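Local coordinates for pumilio domain-containing protein 7 (PDB 3V71) that binds a consensus sequence in the 3'-UTRs of messenger RNAs and modulates their expression and stability during oocyte formation and early embryonic divisions, at residues A[248-260]-A[279-292]. Sequence-based numbering, arbitrary orientation.
Sequences RDTIIDKCLLRNL and FAPPALLHEMMEEI
Helices 244-256 and 282-292, probably from adjoining Pumilio repeats, pack side by side as the helical repeats of a PUF domain stack; the first helix and the turn after it bring Ile252, Leu257 and Leu260 against Leu284, Met288 and Ile292. The segments run nearly parallel, at 21°, with axes 11.0 Å apart, a separation bridged by the side chains of leucine, isoleucine and methionine. Leu284 reaches across with both methyls: CD1 lies 3.9 Å from Ile252 CG2, while CD2 meets the carboxylate end of Asp253 and Leu257 CD1. Ala280, just before the N-cap Pro281, offers only a methyl, and Ile252 CD1 comes within 3.7 Å of its CB. Beyond the first helix, Leu257 CD2 sits 3.5 Å from Met288 CG, and Leu260 CD1 rests against Met288 CG and Ile292 CG1. Met288 also borders Ala276 and Phe277 of helix 269-279. The one strong polar link uses Glu291, whose extended chain, with CG opposite the backbone N (chi1 177°), carries its carboxylate to the type II turn 256-259. Arg258 N donates nearly straight to the syn side of OE1, at 2.9 Å and 173°; its bond to OE2 is weak. Within 248-260, Arg248 NH1 forms a salt bridge with Asp249 OD1; Phe279 O lies over one guanidinium face, toward its rim, without a hydrogen bond. Apolar packing thus joins the helices, while Glu291 supplies an acceptor to an amide that the ended helix no longer pairs in its own pattern.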
ATOM      1  N   ARG A 248     -16.480   0.476  -3.090  1.00 66.20           N
ATOM      2  CA  ARG A 248     -16.640   1.844  -2.628  1.00 68.97           C
ATOM      3  C   ARG A 248     -18.074   2.040  -2.158  1.00 76.89           C
ATOM      4  O   ARG A 248     -18.331   2.467  -1.028  1.00 73.77           O
ATOM      5  CB  ARG A 248     -16.328   2.797  -3.778  1.00 70.78           C
ATOM      6  CG  ARG A 248     -16.401   4.261  -3.434  1.00 73.41           C
ATOM      7  CD  ARG A 248     -17.398   4.972  -4.332  1.00 81.18           C
ATOM      8  NE  ARG A 248     -16.884   5.274  -5.667  1.00 82.79           N
ATOM      9  CZ  ARG A 248     -17.567   5.066  -6.794  1.00 89.88           C
ATOM     10  NH1 ARG A 248     -18.786   4.534  -6.757  1.00 76.24           N
ATOM     11  NH2 ARG A 248     -17.028   5.380  -7.964  1.00 95.09           N
ATOM     12  N   ASP A 249     -19.003   1.687  -3.041  1.00 81.27           N
ATOM     13  CA  ASP A 249     -20.433   1.827  -2.811  1.00 75.72           C
ATOM     14  C   ASP A 249     -20.937   1.027  -1.615  1.00 80.34           C
ATOM     15  O   ASP A 249     -21.761   1.515  -0.828  1.00 79.28           O
ATOM     16  CB  ASP A 249     -21.184   1.409  -4.066  1.00 75.71           C
ATOM     17  CG  ASP A 249     -20.850   2.284  -5.255  1.00 90.22           C
ATOM     18  OD1 ASP A 249     -20.159   3.312  -5.050  1.00 88.19           O
ATOM     19  OD2 ASP A 249     -21.283   1.951  -6.389  1.00 95.52           O
ATOM     20  N   THR A 250     -20.451  -0.201  -1.486  1.00 71.47           N
ATOM     21  CA  THR A 250     -20.860  -1.048  -0.377  1.00 73.73           C
ATOM     22  C   THR A 250     -20.343  -0.500   0.935  1.00 77.52           C
ATOM     23  O   THR A 250     -21.053  -0.507   1.939  1.00 71.42           O
ATOM     24  CB  THR A 250     -20.322  -2.465  -0.527  1.00 75.55           C
ATOM     25  OG1 THR A 250     -20.522  -2.905  -1.875  1.00 83.45           O
ATOM     26  CG2 THR A 250     -21.030  -3.401   0.446  1.00 65.98           C
ATOM     27  N   ILE A 251     -19.093  -0.043   0.922  1.00 73.97           N
ATOM     28  CA  ILE A 251     -18.481   0.526   2.110  1.00 69.48           C
ATOM     29  C   ILE A 251     -19.215   1.789   2.524  1.00 72.58           C
ATOM     30  O   ILE A 251     -19.548   1.963   3.695  1.00 76.98           O
ATOM     31  CB  ILE A 251     -17.009   0.848   1.874  1.00 79.09           C
ATOM     32  CG1 ILE A 251     -16.154  -0.403   2.073  1.00 82.69           C
ATOM     33  CG2 ILE A 251     -16.539   1.936   2.824  1.00 82.97           C
ATOM     34  CD1 ILE A 251     -14.682  -0.194   1.732  1.00 77.13           C
ATOM     35  N   ILE A 252     -19.473   2.671   1.567  1.00 68.95           N
ATOM     36  CA  ILE A 252     -20.265   3.865   1.852  1.00 74.93           C
ATOM     37  C   ILE A 252     -21.665   3.494   2.339  1.00 79.99           C
ATOM     38  O   ILE A 252     -22.159   4.031   3.328  1.00 76.09           O
ATOM     39  CB  ILE A 252     -20.420   4.760   0.612  1.00 72.48           C
ATOM     40  CG1 ILE A 252     -19.102   5.444   0.262  1.00 74.14           C
ATOM     41  CG2 ILE A 252     -21.477   5.816   0.852  1.00 76.27           C
ATOM     42  CD1 ILE A 252     -19.228   6.406  -0.902  1.00 75.58           C
ATOM     43  N   ASP A 253     -22.297   2.562   1.633  1.00 81.54           N
ATOM     44  CA  ASP A 253     -23.679   2.207   1.904  1.00 79.43           C
ATOM     45  C   ASP A 253     -23.873   1.463   3.227  1.00 76.08           C
ATOM     46  O   ASP A 253     -24.854   1.681   3.928  1.00 81.40           O
ATOM     47  CB  ASP A 253     -24.247   1.393   0.737  1.00 85.83           C
ATOM     48  CG  ASP A 253     -25.652   1.838   0.337  1.00 98.18           C
ATOM     49  OD1 ASP A 253     -26.393   2.335   1.217  1.00101.73           O
ATOM     50  OD2 ASP A 253     -26.016   1.692  -0.855  1.00100.60           O
ATOM     51  N   LYS A 254     -22.937   0.590   3.571  1.00 76.23           N
ATOM     52  CA  LYS A 254     -23.084  -0.236   4.763  1.00 78.36           C
ATOM     53  C   LYS A 254     -22.499   0.403   6.021  1.00 81.99           C
ATOM     54  O   LYS A 254     -23.107   0.364   7.091  1.00 90.66           O
ATOM     55  CB  LYS A 254     -22.411  -1.601   4.554  1.00 88.27           C
ATOM     56  CG  LYS A 254     -22.830  -2.356   3.301  1.00 84.06           C
ATOM     57  CD  LYS A 254     -24.222  -2.934   3.426  1.00 82.59           C
ATOM     58  CE  LYS A 254     -24.261  -4.080   4.415  1.00 87.44           C
ATOM     59  NZ  LYS A 254     -25.667  -4.552   4.602  1.00 97.38           N
ATOM     60  N   CYS A 255     -21.319   0.995   5.894  1.00 78.04           N
ATOM     61  CA  CYS A 255     -20.559   1.440   7.051  0.54 80.96           C
ATOM     62  C   CYS A 255     -20.593   2.960   7.255  1.00 84.79           C
ATOM     63  O   CYS A 255     -20.737   3.449   8.375  1.00 84.92           O
ATOM     64  CB  CYS A 255     -19.110   0.957   6.915  0.54 83.07           C
ATOM     65  SG  CYS A 255     -18.915  -0.623   6.016  0.54 83.46           S
ATOM     66  N   LEU A 256     -20.441   3.711   6.175  1.00 82.01           N
ATOM     67  CA  LEU A 256     -20.320   5.155   6.332  1.00 80.28           C
ATOM     68  C   LEU A 256     -21.662   5.816   6.582  1.00 84.50           C
ATOM     69  O   LEU A 256     -21.814   6.584   7.532  1.00 84.65           O
ATOM     70  CB  LEU A 256     -19.620   5.779   5.129  1.00 75.96           C
ATOM     71  CG  LEU A 256     -18.332   5.046   4.774  1.00 76.19           C
ATOM     72  CD1 LEU A 256     -17.523   5.881   3.814  1.00 77.17           C
ATOM     73  CD2 LEU A 256     -17.520   4.700   6.023  1.00 72.64           C
ATOM     74  N   LEU A 257     -22.639   5.521   5.733  1.00 84.86           N
ATOM     75  CA  LEU A 257     -23.967   6.061   5.939  1.00 81.36           C
ATOM     76  C   LEU A 257     -24.473   5.576   7.284  1.00 88.02           C
ATOM     77  O   LEU A 257     -24.142   4.468   7.715  1.00 90.62           O
ATOM     78  CB  LEU A 257     -24.909   5.638   4.818  1.00 80.24           C
ATOM     79  CG  LEU A 257     -24.834   6.496   3.556  1.00 85.81           C
ATOM     80  CD1 LEU A 257     -25.945   6.115   2.598  1.00 89.83           C
ATOM     81  CD2 LEU A 257     -24.920   7.976   3.913  1.00 81.31           C
ATOM     82  N   ARG A 258     -25.264   6.418   7.946  1.00 87.56           N
ATOM     83  CA  ARG A 258     -25.807   6.108   9.264  1.00 84.52           C
ATOM     84  C   ARG A 258     -24.715   6.260  10.307  1.00 80.56           C
ATOM     85  O   ARG A 258     -24.999   6.291  11.500  1.00 76.12           O
ATOM     86  CB  ARG A 258     -26.400   4.693   9.312  1.00 91.22           C
ATOM     87  CG  ARG A 258     -27.734   4.517   8.583  1.00 94.72           C
ATOM     88  CD  ARG A 258     -28.072   3.033   8.416  1.00111.88           C
ATOM     89  NE  ARG A 258     -29.440   2.808   7.950  1.00124.96           N
ATOM     90  CZ  ARG A 258     -30.464   2.500   8.743  1.00125.07           C
ATOM     91  NH1 ARG A 258     -30.282   2.370  10.055  1.00119.90           N
ATOM     92  NH2 ARG A 258     -31.674   2.317   8.227  1.00120.04           N
ATOM     93  N   ASN A 259     -23.471   6.365   9.847  1.00 75.72           N
ATOM     94  CA  ASN A 259     -22.332   6.549  10.740  1.00 75.18           C
ATOM     95  C   ASN A 259     -21.618   7.891  10.577  1.00 73.17           C
ATOM     96  O   ASN A 259     -20.644   8.165  11.273  1.00 70.94           O
ATOM     97  CB  ASN A 259     -21.321   5.425  10.543  1.00 80.93           C
ATOM     98  CG  ASN A 259     -21.621   4.212  11.388  1.00 78.64           C
ATOM     99  OD1 ASN A 259     -22.157   4.329  12.485  1.00 80.61           O
ATOM    100  ND2 ASN A 259     -21.256   3.037  10.891  1.00 75.79           N
ATOM    101  N   LEU A 260     -22.104   8.725   9.665  1.00 75.29           N
ATOM    102  CA  LEU A 260     -21.419   9.970   9.310  1.00 68.87           C
ATOM    103  C   LEU A 260     -21.036  10.842  10.494  1.00 68.53           C
ATOM    104  O   LEU A 260     -19.889  11.243  10.620  1.00 70.97           O
ATOM    105  CB  LEU A 260     -22.264  10.783   8.333  1.00 71.92           C
ATOM    106  CG  LEU A 260     -22.350  10.195   6.928  1.00 73.62           C
ATOM    107  CD1 LEU A 260     -22.946  11.204   5.977  1.00 77.27           C
ATOM    108  CD2 LEU A 260     -20.980   9.770   6.451  1.00 67.80           C
ATOM    109  N   PHE A 279     -15.933  11.055  -3.710  1.00 69.55           N
ATOM    110  CA  PHE A 279     -16.027  10.001  -4.719  1.00 74.54           C
ATOM    111  C   PHE A 279     -17.359   9.273  -4.795  1.00 80.60           C
ATOM    112  O   PHE A 279     -17.586   8.477  -5.705  1.00 81.26           O
ATOM    113  CB  PHE A 279     -14.857   9.020  -4.597  1.00 75.15           C
ATOM    114  CG  PHE A 279     -13.536   9.667  -4.835  1.00 78.98           C
ATOM    115  CD1 PHE A 279     -13.118   9.951  -6.123  1.00 77.30           C
ATOM    116  CD2 PHE A 279     -12.736  10.059  -3.769  1.00 81.08           C
ATOM    117  CE1 PHE A 279     -11.908  10.587  -6.343  1.00 85.67           C
ATOM    118  CE2 PHE A 279     -11.528  10.695  -3.984  1.00 77.94           C
ATOM    119  CZ  PHE A 279     -11.114  10.960  -5.271  1.00 76.10           C
ATOM    120  N   ALA A 280     -18.245   9.561  -3.852  1.00 85.92           N
ATOM    121  CA  ALA A 280     -19.565   8.962  -3.856  1.00 76.42           C
ATOM    122  C   ALA A 280     -20.296   9.339  -5.138  1.00 85.10           C
ATOM    123  O   ALA A 280     -20.287  10.502  -5.536  1.00 93.59           O
ATOM    124  CB  ALA A 280     -20.345   9.431  -2.650  1.00 78.66           C
ATOM    125  N   PRO A 281     -20.922   8.348  -5.795  1.00 88.28           N
ATOM    126  CA  PRO A 281     -21.853   8.597  -6.903  1.00 93.15           C
ATOM    127  C   PRO A 281     -23.034   9.454  -6.430  1.00 95.01           C
ATOM    128  O   PRO A 281     -23.314   9.485  -5.227  1.00 90.26           O
ATOM    129  CB  PRO A 281     -22.326   7.186  -7.285  1.00 90.78           C
ATOM    130  CG  PRO A 281     -22.049   6.340  -6.082  1.00 86.00           C
ATOM    131  CD  PRO A 281     -20.804   6.913  -5.487  1.00 87.26           C
ATOM    132  N   PRO A 282     -23.737  10.117  -7.366  1.00101.33           N
ATOM    133  CA  PRO A 282     -24.734  11.157  -7.055  1.00102.94           C
ATOM    134  C   PRO A 282     -25.860  10.729  -6.098  1.00 95.87           C
ATOM    135  O   PRO A 282     -26.302  11.546  -5.285  1.00 90.34           O
ATOM    136  CB  PRO A 282     -25.309  11.507  -8.434  1.00101.00           C
ATOM    137  CG  PRO A 282     -25.088  10.283  -9.249  1.00 99.13           C
ATOM    138  CD  PRO A 282     -23.762   9.751  -8.793  1.00 97.94           C
ATOM    139  N   ALA A 283     -26.315   9.481  -6.197  1.00 88.39           N
ATOM    140  CA  ALA A 283     -27.396   8.985  -5.345  1.00 85.80           C
ATOM    141  C   ALA A 283     -26.921   8.656  -3.931  1.00 87.98           C
ATOM    142  O   ALA A 283     -27.684   8.750  -2.971  1.00 84.41           O
ATOM    143  CB  ALA A 283     -28.050   7.771  -5.976  1.00 90.75           C
ATOM    144  N   LEU A 284     -25.663   8.246  -3.813  1.00 93.71           N
ATOM    145  CA  LEU A 284     -25.056   8.041  -2.506  1.00 88.47           C
ATOM    146  C   LEU A 284     -24.652   9.390  -1.907  1.00 86.31           C
ATOM    147  O   LEU A 284     -24.748   9.597  -0.702  1.00 83.48           O
ATOM    148  CB  LEU A 284     -23.859   7.094  -2.602  1.00 80.79           C
ATOM    149  CG  LEU A 284     -24.224   5.610  -2.575  1.00 81.02           C
ATOM    150  CD1 LEU A 284     -22.983   4.718  -2.565  1.00 85.00           C
ATOM    151  CD2 LEU A 284     -25.097   5.308  -1.372  1.00 78.81           C
ATOM    152  N   LEU A 285     -24.212  10.309  -2.759  1.00 81.05           N
ATOM    153  CA  LEU A 285     -23.897  11.649  -2.312  1.00 81.15           C
ATOM    154  C   LEU A 285     -25.145  12.352  -1.784  1.00 85.26           C
ATOM    155  O   LEU A 285     -25.093  13.056  -0.765  1.00 84.92           O
ATOM    156  CB  LEU A 285     -23.287  12.467  -3.446  1.00 82.04           C
ATOM    157  CG  LEU A 285     -22.962  13.911  -3.051  1.00 76.11           C
ATOM    158  CD1 LEU A 285     -21.886  13.952  -1.974  1.00 75.60           C
ATOM    159  CD2 LEU A 285     -22.539  14.712  -4.253  1.00 77.86           C
ATOM    160  N   HIS A 286     -26.260  12.165  -2.487  1.00 82.96           N
ATOM    161  CA  HIS A 286     -27.525  12.788  -2.110  1.00 83.62           C
ATOM    162  C   HIS A 286     -28.007  12.317  -0.730  1.00 87.44           C
ATOM    163  O   HIS A 286     -28.595  13.089   0.030  1.00 85.00           O
ATOM    164  CB  HIS A 286     -28.594  12.532  -3.180  1.00 86.40           C
ATOM    165  CG  HIS A 286     -29.983  12.905  -2.754  1.00103.47           C
ATOM    166  ND1 HIS A 286     -30.460  14.199  -2.811  1.00102.22           N
ATOM    167  CD2 HIS A 286     -30.997  12.154  -2.257  1.00104.25           C
ATOM    168  CE1 HIS A 286     -31.704  14.229  -2.366  1.00 94.61           C
ATOM    169  NE2 HIS A 286     -32.053  13.002  -2.023  1.00103.97           N
ATOM    170  N   GLU A 287     -27.753  11.053  -0.409  1.00 85.13           N
ATOM    171  CA  GLU A 287     -28.157  10.501   0.874  1.00 80.12           C
ATOM    172  C   GLU A 287     -27.173  10.851   1.986  1.00 78.76           C
ATOM    173  O   GLU A 287     -27.513  10.810   3.165  1.00 82.41           O
ATOM    174  CB  GLU A 287     -28.336   8.988   0.781  1.00 79.10           C
ATOM    175  CG  GLU A 287     -29.276   8.546  -0.323  1.00 94.50           C
ATOM    176  CD  GLU A 287     -29.855   7.160  -0.075  1.00106.32           C
ATOM    177  OE1 GLU A 287     -29.678   6.642   1.053  1.00108.38           O
ATOM    178  OE2 GLU A 287     -30.494   6.597  -0.997  1.00 93.24           O
ATOM    179  N   MET A 288     -25.946  11.186   1.622  1.00 81.06           N
ATOM    180  CA  MET A 288     -25.000  11.647   2.623  1.00 79.55           C
ATOM    181  C   MET A 288     -25.405  13.040   3.030  1.00 80.97           C
ATOM    182  O   MET A 288     -25.520  13.341   4.222  1.00 75.55           O
ATOM    183  CB  MET A 288     -23.577  11.652   2.083  1.00 76.11           C
ATOM    184  CG  MET A 288     -22.858  10.341   2.291  1.00 74.10           C
ATOM    185  SD  MET A 288     -21.584  10.081   1.055  1.00 75.99           S
ATOM    186  CE  MET A 288     -20.141  10.733   1.905  1.00 80.98           C
ATOM    187  N   MET A 289     -25.634  13.889   2.033  1.00 81.29           N
ATOM    188  CA  MET A 289     -26.065  15.253   2.303  1.00 81.01           C
ATOM    189  C   MET A 289     -27.329  15.216   3.147  1.00 79.74           C
ATOM    190  O   MET A 289     -27.357  15.746   4.255  1.00 78.96           O
ATOM    191  CB  MET A 289     -26.286  16.026   1.002  1.00 76.82           C
ATOM    192  CG  MET A 289     -25.035  16.153   0.132  1.00 82.63           C
ATOM    193  SD  MET A 289     -23.672  17.089   0.886  1.00 87.52           S
ATOM    194  CE  MET A 289     -24.369  18.734   1.004  1.00 84.23           C
ATOM    195  N   GLU A 290     -28.359  14.558   2.614  1.00 85.89           N
ATOM    196  CA  GLU A 290     -29.643  14.372   3.284  1.00 79.19           C
ATOM    197  C   GLU A 290     -29.443  13.986   4.747  1.00 78.84           C
ATOM    198  O   GLU A 290     -30.019  14.599   5.640  1.00 83.11           O
ATOM    199  CB  GLU A 290     -30.460  13.307   2.534  1.00 88.90           C
ATOM    200  CG  GLU A 290     -31.788  12.874   3.183  1.00102.50           C
ATOM    201  CD  GLU A 290     -32.567  11.829   2.349  1.00111.84           C
ATOM    202  OE1 GLU A 290     -33.814  11.760   2.492  1.00109.74           O
ATOM    203  OE2 GLU A 290     -31.938  11.075   1.561  1.00100.41           O
ATOM    204  N   GLU A 291     -28.616  12.978   4.994  1.00 80.84           N
ATOM    205  CA  GLU A 291     -28.338  12.537   6.357  1.00 80.57           C
ATOM    206  C   GLU A 291     -27.681  13.616   7.208  1.00 82.55           C
ATOM    207  O   GLU A 291     -28.110  13.871   8.329  1.00 89.02           O
ATOM    208  CB  GLU A 291     -27.465  11.284   6.355  1.00 81.34           C
ATOM    209  CG  GLU A 291     -27.074  10.824   7.748  1.00 85.84           C
ATOM    210  CD  GLU A 291     -26.205   9.573   7.726  1.00 96.90           C
ATOM    211  OE1 GLU A 291     -26.155   8.907   6.670  1.00 95.39           O
ATOM    212  OE2 GLU A 291     -25.564   9.259   8.758  1.00 96.56           O
ATOM    213  N   ILE A 292     -26.638  14.247   6.676  1.00 82.91           N
ATOM    214  CA  ILE A 292     -25.922  15.303   7.394  1.00 81.00           C
ATOM    215  C   ILE A 292     -26.836  16.434   7.840  1.00 81.00           C
ATOM    216  O   ILE A 292     -26.648  17.008   8.914  1.00 87.10           O
ATOM    217  CB  ILE A 292     -24.787  15.907   6.537  1.00 88.04           C
ATOM    218  CG1 ILE A 292     -23.548  15.015   6.594  1.00 90.02           C
ATOM    219  CG2 ILE A 292     -24.431  17.298   7.027  1.00 83.98           C
ATOM    220  CD1 ILE A 292     -23.144  14.640   8.015  1.00 87.43           C
TER